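Local coordinates for hypothetical protein TT1466 (Thermus thermophilus, PDB 1IUK) that probably binds coenzyme A through a Rossmann-like domain, although its cellular role is not established, at residues Ser63-Leu67 and Glu89-Leu93; Ala13-Leu19 and Glu69-Asp75. All coordinates share one frame. Numbering follows the deposited sequence.

Contact 1 (Ser63-Leu67 and Glu89-Leu93); sequences SLLDL and EVLAL
A carboxylate reaches out from a helix to take the backbone of a neighbouring one-turn 3-10 segment: Glu89 OE1 accepts from Leu64 N at 2.9 Å, with an N-H...O angle of 155°. Glu89 gets there with chi1 p and chi2 t, and its OE2 turns to His86. The receiving turn, 64-66, follows an extended Ser63 (phi/psi -130/150). Ser63 OG accepts from Leu65 N at 2.9 Å, an ST turn, while Asp66 OD1 accepts from Ser63 N at 3.2 Å and Asp66 N donates to Ser63 O at 2.8 Å; Leu67 then leaves with psi 140°. Residues 89-93 are regular helix. Set Leu64 CA 6.2 Å from Glu89 CA and Leu65 CA 6.3 Å from Leu93 CA. The rest is apolar contact, mostly between leucines; the two segments together bury 359 Å². Leu64 (m, t) puts CD1 3.8 Å from Val90 CG2 and 4.1 Å from Leu93 CD2; Leu65 brings CD1 to 3.6 Å from Ala92 CB; Leu67 CD1 lies 4.3 Å from Leu93 CD1, with Leu93 in t, p. This joins the connection ahead of strand 73-76 to helix 87-93, further along the chain. Beneath, Leu64 and Leu67 rest on strands 15-19 and 42-46, and Val90 leans on helix 107-115.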
ATOM      1  N   SER A  63      -9.013  -8.421   6.041  1.00 19.21           N
ATOM      2  CA  SER A  63      -7.686  -8.423   6.653  1.00 16.83           C
ATOM      3  C   SER A  63      -6.571  -8.780   5.698  1.00 15.98           C
ATOM      4  O   SER A  63      -6.764  -9.550   4.762  1.00 18.39           O
ATOM      5  CB  SER A  63      -7.650  -9.417   7.812  1.00 21.66           C
ATOM      6  OG  SER A  63      -6.370 -10.027   7.923  1.00 27.22           O
ATOM      7  N   LEU A  64      -5.391  -8.239   5.965  1.00 15.14           N
ATOM      8  CA  LEU A  64      -4.227  -8.501   5.137  1.00 17.50           C
ATOM      9  C   LEU A  64      -3.951  -9.993   5.064  1.00 18.88           C
ATOM     10  O   LEU A  64      -3.502 -10.495   4.042  1.00 20.10           O
ATOM     11  CB  LEU A  64      -3.004  -7.777   5.700  1.00 16.61           C
ATOM     12  CG  LEU A  64      -2.943  -6.256   5.538  1.00 16.48           C
ATOM     13  CD1 LEU A  64      -1.697  -5.728   6.225  1.00 14.22           C
ATOM     14  CD2 LEU A  64      -2.944  -5.885   4.046  1.00 15.67           C
ATOM     15  N   LEU A  65      -4.233 -10.700   6.148  1.00 22.49           N
ATOM     16  CA  LEU A  65      -3.992 -12.137   6.200  1.00 23.07           C
ATOM     17  C   LEU A  65      -4.958 -12.920   5.326  1.00 22.84           C
ATOM     18  O   LEU A  65      -4.790 -14.120   5.133  1.00 22.24           O
ATOM     19  CB  LEU A  65      -4.077 -12.634   7.646  1.00 29.25           C
ATOM     20  CG  LEU A  65      -3.125 -12.007   8.676  1.00 29.19           C
ATOM     21  CD1 LEU A  65      -1.728 -11.903   8.101  1.00 31.61           C
ATOM     22  CD2 LEU A  65      -3.647 -10.633   9.078  1.00 33.02           C
ATOM     23  N   ASP A  66      -5.974 -12.246   4.793  1.00 21.48           N
ATOM     24  CA  ASP A  66      -6.934 -12.912   3.916  1.00 21.01           C
ATOM     25  C   ASP A  66      -6.386 -12.967   2.486  1.00 21.69           C
ATOM     26  O   ASP A  66      -6.895 -13.708   1.651  1.00 22.80           O
ATOM     27  CB  ASP A  66      -8.268 -12.166   3.901  1.00 23.59           C
ATOM     28  CG  ASP A  66      -9.112 -12.422   5.138  1.00 29.39           C
ATOM     29  OD1 ASP A  66      -9.795 -11.468   5.573  1.00 28.39           O
ATOM     30  OD2 ASP A  66      -9.106 -13.563   5.664  1.00 31.00           O
ATOM     31  N   LEU A  67      -5.355 -12.176   2.203  1.00 21.37           N
ATOM     32  CA  LEU A  67      -4.765 -12.150   0.869  1.00 20.95           C
ATOM     33  C   LEU A  67      -4.179 -13.520   0.596  1.00 27.46           C
ATOM     34  O   LEU A  67      -3.576 -14.139   1.477  1.00 28.70           O
ATOM     35  CB  LEU A  67      -3.680 -11.069   0.775  1.00 18.42           C
ATOM     36  CG  LEU A  67      -4.209  -9.624   0.776  1.00 17.85           C
ATOM     37  CD1 LEU A  67      -3.073  -8.605   0.662  1.00 14.45           C
ATOM     38  CD2 LEU A  67      -5.177  -9.478  -0.376  1.00 19.54           C
ATOM     39  N   GLU A  89      -0.919  -7.718  11.819  1.00 21.64           N
ATOM     40  CA  GLU A  89      -1.216  -8.284  10.501  1.00 22.48           C
ATOM     41  C   GLU A  89      -0.202  -7.818   9.441  1.00 19.53           C
ATOM     42  O   GLU A  89       0.065  -8.528   8.469  1.00 17.40           O
ATOM     43  CB  GLU A  89      -2.646  -7.929  10.079  1.00 23.19           C
ATOM     44  CG  GLU A  89      -2.890  -6.456   9.834  1.00 34.40           C
ATOM     45  CD  GLU A  89      -4.150  -6.194   9.010  1.00 40.79           C
ATOM     46  OE1 GLU A  89      -4.795  -7.167   8.556  1.00 43.64           O
ATOM     47  OE2 GLU A  89      -4.498  -5.012   8.813  1.00 42.94           O
ATOM     48  N   VAL A  90       0.361  -6.629   9.636  1.00 20.08           N
ATOM     49  CA  VAL A  90       1.357  -6.100   8.703  1.00 20.94           C
ATOM     50  C   VAL A  90       2.629  -6.941   8.824  1.00 20.86           C
ATOM     51  O   VAL A  90       3.146  -7.459   7.834  1.00 19.78           O
ATOM     52  CB  VAL A  90       1.681  -4.600   9.006  1.00 23.20           C
ATOM     53  CG1 VAL A  90       2.937  -4.162   8.263  1.00 23.23           C
ATOM     54  CG2 VAL A  90       0.498  -3.716   8.585  1.00 18.64           C
ATOM     55  N   LEU A  91       3.121  -7.093  10.048  1.00 20.60           N
ATOM     56  CA  LEU A  91       4.322  -7.885  10.282  1.00 17.68           C
ATOM     57  C   LEU A  91       4.136  -9.332   9.842  1.00 17.30           C
ATOM     58  O   LEU A  91       5.071  -9.958   9.359  1.00 18.25           O
ATOM     59  CB  LEU A  91       4.702  -7.815  11.757  1.00 18.13           C
ATOM     60  CG  LEU A  91       5.187  -6.428  12.204  1.00 17.02           C
ATOM     61  CD1 LEU A  91       5.287  -6.395  13.718  1.00 18.09           C
ATOM     62  CD2 LEU A  91       6.535  -6.104  11.570  1.00 17.94           C
ATOM     63  N   ALA A  92       2.923  -9.860   9.986  1.00 16.73           N
ATOM     64  CA  ALA A  92       2.633 -11.238   9.592  1.00 18.82           C
ATOM     65  C   ALA A  92       2.657 -11.431   8.079  1.00 21.54           C
ATOM     66  O   ALA A  92       3.164 -12.435   7.571  1.00 19.88           O
ATOM     67  CB  ALA A  92       1.281 -11.651  10.131  1.00 20.14           C
ATOM     68  N   LEU A  93       2.088 -10.467   7.361  1.00 21.38           N
ATOM     69  CA  LEU A  93       2.050 -10.529   5.908  1.00 19.03           C
ATOM     70  C   LEU A  93       3.452 -10.348   5.340  1.00 20.10           C
ATOM     71  O   LEU A  93       3.799 -10.951   4.316  1.00 19.67           O
ATOM     72  CB  LEU A  93       1.137  -9.425   5.363  1.00 21.83           C
ATOM     73  CG  LEU A  93       1.167  -9.146   3.853  1.00 20.55           C
ATOM     74  CD1 LEU A  93       0.177 -10.063   3.149  1.00 20.01           C
ATOM     75  CD2 LEU A  93       0.823  -7.681   3.595  1.00 17.86           C
TER

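Contact 2 (Ala13-Leu19 and Glu69-Asp75); sequences AKTIAVL and EPVDILD
Two neighbouring strands of a Rossmann-like parallel sheet, 15-19 and 73-75, run side by side, with axes 4.7 Å apart at -26°. Pair Ile16 with Ile73, Ala17 with Leu74 and Val18 with Asp75 (CA-CA 4.7, 4.9 and 4.8 Å). The backbone bonds are Ile73 N to Thr15 O (3.1 Å), Ala17 N to Ile73 O (2.9 Å), Asp75 N to Ala17 O (2.8 Å) and Leu19 N to Asp75 O (2.8 Å). Side chains organise the entry to the pair. Asp72, at helical phi/psi (-79/-39) and chi1 m, points OD1 at two successive amides, Lys14 N (3.0 Å) and Thr15 N (3.1 Å). Ile16 and Ile73, both m, t, lie on one face with Val18 and Asp75; helices 3-12 and 28-38 cover it. There Ile16 CG1 is 4.1 Å from Ile73 CB, and Ile16 CG2 3.9 Å from Asp75 CB; Asp75 (chi1 t) sends OD1 to Gln101. On the other face Leu74 packs on Val90 of helix 87-93 and Ala17 under Leu67 of the preceding loop. Leu74, t, p, swings CD1 back to 3.7 Å from Ala17 CB and 4.2 Å from Leu19 CB, while Val71 CG1 sits 3.8 Å from Ala17 CB. Thr15 takes chi1 p, so that its OG1 donates to Pro70 O at 2.7 Å and accepts from Asp72 N at 3.1 Å.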
ATOM      1  N   ALA A  13       8.129  -4.717  -9.065  1.00 16.78           N
ATOM      2  CA  ALA A  13       6.927  -5.089  -8.310  1.00 15.55           C
ATOM      3  C   ALA A  13       5.714  -5.411  -9.172  1.00 18.06           C
ATOM      4  O   ALA A  13       5.537  -4.853 -10.254  1.00 19.01           O
ATOM      5  CB  ALA A  13       6.570  -3.968  -7.327  1.00 14.51           C
ATOM      6  N   LYS A  14       4.875  -6.315  -8.675  1.00 16.35           N
ATOM      7  CA  LYS A  14       3.662  -6.710  -9.365  1.00 16.53           C
ATOM      8  C   LYS A  14       2.421  -6.465  -8.510  1.00 19.27           C
ATOM      9  O   LYS A  14       1.491  -5.787  -8.939  1.00 18.77           O
ATOM     10  CB  LYS A  14       3.686  -8.197  -9.729  1.00 14.75           C
ATOM     11  CG  LYS A  14       2.276  -8.756  -9.939  1.00 17.60           C
ATOM     12  CD  LYS A  14       2.254 -10.240 -10.224  1.00 22.08           C
ATOM     13  CE  LYS A  14       0.911 -10.666 -10.805  1.00 25.38           C
ATOM     14  NZ  LYS A  14       0.605 -12.097 -10.531  1.00 26.17           N
ATOM     15  N   THR A  15       2.411  -7.035  -7.303  1.00 18.01           N
ATOM     16  CA  THR A  15       1.259  -6.932  -6.406  1.00 17.49           C
ATOM     17  C   THR A  15       1.298  -5.783  -5.394  1.00 16.62           C
ATOM     18  O   THR A  15       2.260  -5.632  -4.625  1.00 15.01           O
ATOM     19  CB  THR A  15       1.063  -8.257  -5.654  1.00 18.67           C
ATOM     20  OG1 THR A  15       2.225  -8.526  -4.872  1.00 25.55           O
ATOM     21  CG2 THR A  15       0.909  -9.398  -6.630  1.00 17.39           C
ATOM     22  N   ILE A  16       0.253  -4.963  -5.406  1.00 13.74           N
ATOM     23  CA  ILE A  16       0.167  -3.852  -4.470  1.00 13.34           C
ATOM     24  C   ILE A  16      -1.121  -3.990  -3.659  1.00 15.24           C
ATOM     25  O   ILE A  16      -2.218  -3.913  -4.208  1.00 16.42           O
ATOM     26  CB  ILE A  16       0.145  -2.483  -5.196  1.00 15.34           C
ATOM     27  CG1 ILE A  16       1.382  -2.333  -6.085  1.00 13.78           C
ATOM     28  CG2 ILE A  16       0.087  -1.346  -4.164  1.00 11.54           C
ATOM     29  CD1 ILE A  16       1.503  -0.972  -6.747  1.00 13.10           C
ATOM     30  N   ALA A  17      -0.991  -4.224  -2.357  1.00 12.65           N
ATOM     31  CA  ALA A  17      -2.166  -4.332  -1.504  1.00 12.36           C
ATOM     32  C   ALA A  17      -2.453  -2.919  -1.005  1.00  9.76           C
ATOM     33  O   ALA A  17      -1.552  -2.214  -0.579  1.00 11.82           O
ATOM     34  CB  ALA A  17      -1.892  -5.281  -0.313  1.00 11.65           C
ATOM     35  N   VAL A  18      -3.714  -2.502  -1.078  1.00 12.28           N
ATOM     36  CA  VAL A  18      -4.103  -1.170  -0.635  1.00 11.35           C
ATOM     37  C   VAL A  18      -4.860  -1.282   0.684  1.00 10.06           C
ATOM     38  O   VAL A  18      -6.001  -1.756   0.735  1.00 14.86           O
ATOM     39  CB  VAL A  18      -5.000  -0.473  -1.700  1.00 13.84           C
ATOM     40  CG1 VAL A  18      -5.431   0.905  -1.206  1.00 13.39           C
ATOM     41  CG2 VAL A  18      -4.233  -0.368  -3.035  1.00 12.19           C
ATOM     42  N   LEU A  19      -4.205  -0.859   1.752  1.00  9.85           N
ATOM     43  CA  LEU A  19      -4.806  -0.931   3.067  1.00 10.63           C
ATOM     44  C   LEU A  19      -5.651   0.315   3.273  1.00  9.27           C
ATOM     45  O   LEU A  19      -5.127   1.432   3.357  1.00 11.42           O
ATOM     46  CB  LEU A  19      -3.712  -1.028   4.133  1.00  9.98           C
ATOM     47  CG  LEU A  19      -4.222  -1.396   5.519  1.00 10.56           C
ATOM     48  CD1 LEU A  19      -4.691  -2.838   5.512  1.00 14.22           C
ATOM     49  CD2 LEU A  19      -3.123  -1.163   6.532  1.00 12.53           C
ATOM     50  N   GLU A  69      -1.818 -14.239  -1.776  1.00 28.04           N
ATOM     51  CA  GLU A  69      -0.567 -14.163  -2.525  1.00 25.87           C
ATOM     52  C   GLU A  69       0.379 -13.123  -1.930  1.00 22.15           C
ATOM     53  O   GLU A  69      -0.054 -12.208  -1.237  1.00 22.95           O
ATOM     54  CB  GLU A  69      -0.853 -13.850  -3.996  1.00 30.02           C
ATOM     55  CG  GLU A  69      -1.091 -12.385  -4.304  1.00 37.30           C
ATOM     56  CD  GLU A  69      -1.127 -12.110  -5.793  1.00 40.50           C
ATOM     57  OE1 GLU A  69      -0.083 -12.278  -6.465  1.00 43.22           O
ATOM     58  OE2 GLU A  69      -2.201 -11.726  -6.293  1.00 44.29           O
ATOM     59  N   PRO A  70       1.693 -13.264  -2.181  1.00 19.82           N
ATOM     60  CA  PRO A  70       2.691 -12.326  -1.657  1.00 18.45           C
ATOM     61  C   PRO A  70       2.431 -10.909  -2.112  1.00 18.71           C
ATOM     62  O   PRO A  70       1.946 -10.695  -3.216  1.00 20.16           O
ATOM     63  CB  PRO A  70       4.012 -12.866  -2.187  1.00 19.45           C
ATOM     64  CG  PRO A  70       3.727 -14.305  -2.456  1.00 18.99           C
ATOM     65  CD  PRO A  70       2.326 -14.334  -2.966  1.00 19.26           C
ATOM     66  N   VAL A  71       2.761  -9.951  -1.254  1.00 18.17           N
ATOM     67  CA  VAL A  71       2.546  -8.538  -1.536  1.00 15.39           C
ATOM     68  C   VAL A  71       3.879  -7.832  -1.679  1.00 16.92           C
ATOM     69  O   VAL A  71       4.704  -7.842  -0.764  1.00 17.32           O
ATOM     70  CB  VAL A  71       1.732  -7.892  -0.402  1.00 15.40           C
ATOM     71  CG1 VAL A  71       1.766  -6.378  -0.516  1.00 15.55           C
ATOM     72  CG2 VAL A  71       0.304  -8.426  -0.439  1.00 14.83           C
ATOM     73  N   ASP A  72       4.094  -7.222  -2.840  1.00 17.00           N
ATOM     74  CA  ASP A  72       5.339  -6.511  -3.109  1.00 15.44           C
ATOM     75  C   ASP A  72       5.338  -5.146  -2.465  1.00 12.26           C
ATOM     76  O   ASP A  72       6.352  -4.701  -1.939  1.00 14.37           O
ATOM     77  CB  ASP A  72       5.557  -6.382  -4.620  1.00 14.45           C
ATOM     78  CG  ASP A  72       5.807  -7.726  -5.287  1.00 17.54           C
ATOM     79  OD1 ASP A  72       5.104  -8.055  -6.255  1.00 17.26           O
ATOM     80  OD2 ASP A  72       6.705  -8.463  -4.837  1.00 22.64           O
ATOM     81  N   ILE A  73       4.183  -4.483  -2.503  1.00 13.59           N
ATOM     82  CA  ILE A  73       4.037  -3.156  -1.916  1.00 11.76           C
ATOM     83  C   ILE A  73       2.733  -3.057  -1.144  1.00 11.60           C
ATOM     84  O   ILE A  73       1.675  -3.442  -1.652  1.00  9.46           O
ATOM     85  CB  ILE A  73       4.007  -2.045  -3.001  1.00 10.47           C
ATOM     86  CG1 ILE A  73       5.285  -2.111  -3.845  1.00 11.65           C
ATOM     87  CG2 ILE A  73       3.841  -0.665  -2.337  1.00  8.58           C
ATOM     88  CD1 ILE A  73       5.369  -1.038  -4.914  1.00 14.65           C
ATOM     89  N   LEU A  74       2.810  -2.568   0.091  1.00 11.36           N
ATOM     90  CA  LEU A  74       1.601  -2.369   0.881  1.00 12.61           C
ATOM     91  C   LEU A  74       1.394  -0.853   0.893  1.00 10.62           C
ATOM     92  O   LEU A  74       2.131  -0.123   1.559  1.00 11.73           O
ATOM     93  CB  LEU A  74       1.760  -2.895   2.318  1.00 11.87           C
ATOM     94  CG  LEU A  74       0.515  -2.673   3.194  1.00 11.84           C
ATOM     95  CD1 LEU A  74      -0.620  -3.545   2.706  1.00  9.80           C
ATOM     96  CD2 LEU A  74       0.836  -2.970   4.647  1.00 13.25           C
ATOM     97  N   ASP A  75       0.422  -0.383   0.108  1.00 13.15           N
ATOM     98  CA  ASP A  75       0.104   1.049   0.012  1.00 10.34           C
ATOM     99  C   ASP A  75      -0.921   1.311   1.109  1.00 10.38           C
ATOM    100  O   ASP A  75      -2.061   0.859   1.020  1.00 11.47           O
ATOM    101  CB  ASP A  75      -0.495   1.342  -1.365  1.00 12.46           C
ATOM    102  CG  ASP A  75      -0.439   2.815  -1.746  1.00 12.54           C
ATOM    103  OD1 ASP A  75       0.289   3.612  -1.110  1.00 11.76           O
ATOM    104  OD2 ASP A  75      -1.142   3.167  -2.715  1.00 16.84           O
TER

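How the contacts relate
Contact 1 sits on the sheet face that carries Ala17 and Leu74 in contact 2, the centres about 11 Å apart. Four apolar touches join them: Leu64 CD2 lies 3.6 Å from Leu74 CD1 and 3.8 Å from Leu19 CD1, Leu67 CD1 is 3.7 Å from Ala17 CB, and Leu93 CD1 is 3.9 Å from Val71 CG2. The segments alternate along the chain; 63-67 leads almost directly into 69-75, so the chain passes over the sheet face just before it enters strand 73-76. These coordinates contain no ligand; in Rossmann-like domains the cofactor usually binds beyond the C-terminal ends of such central strands, here the Leu19 and Asp75 end.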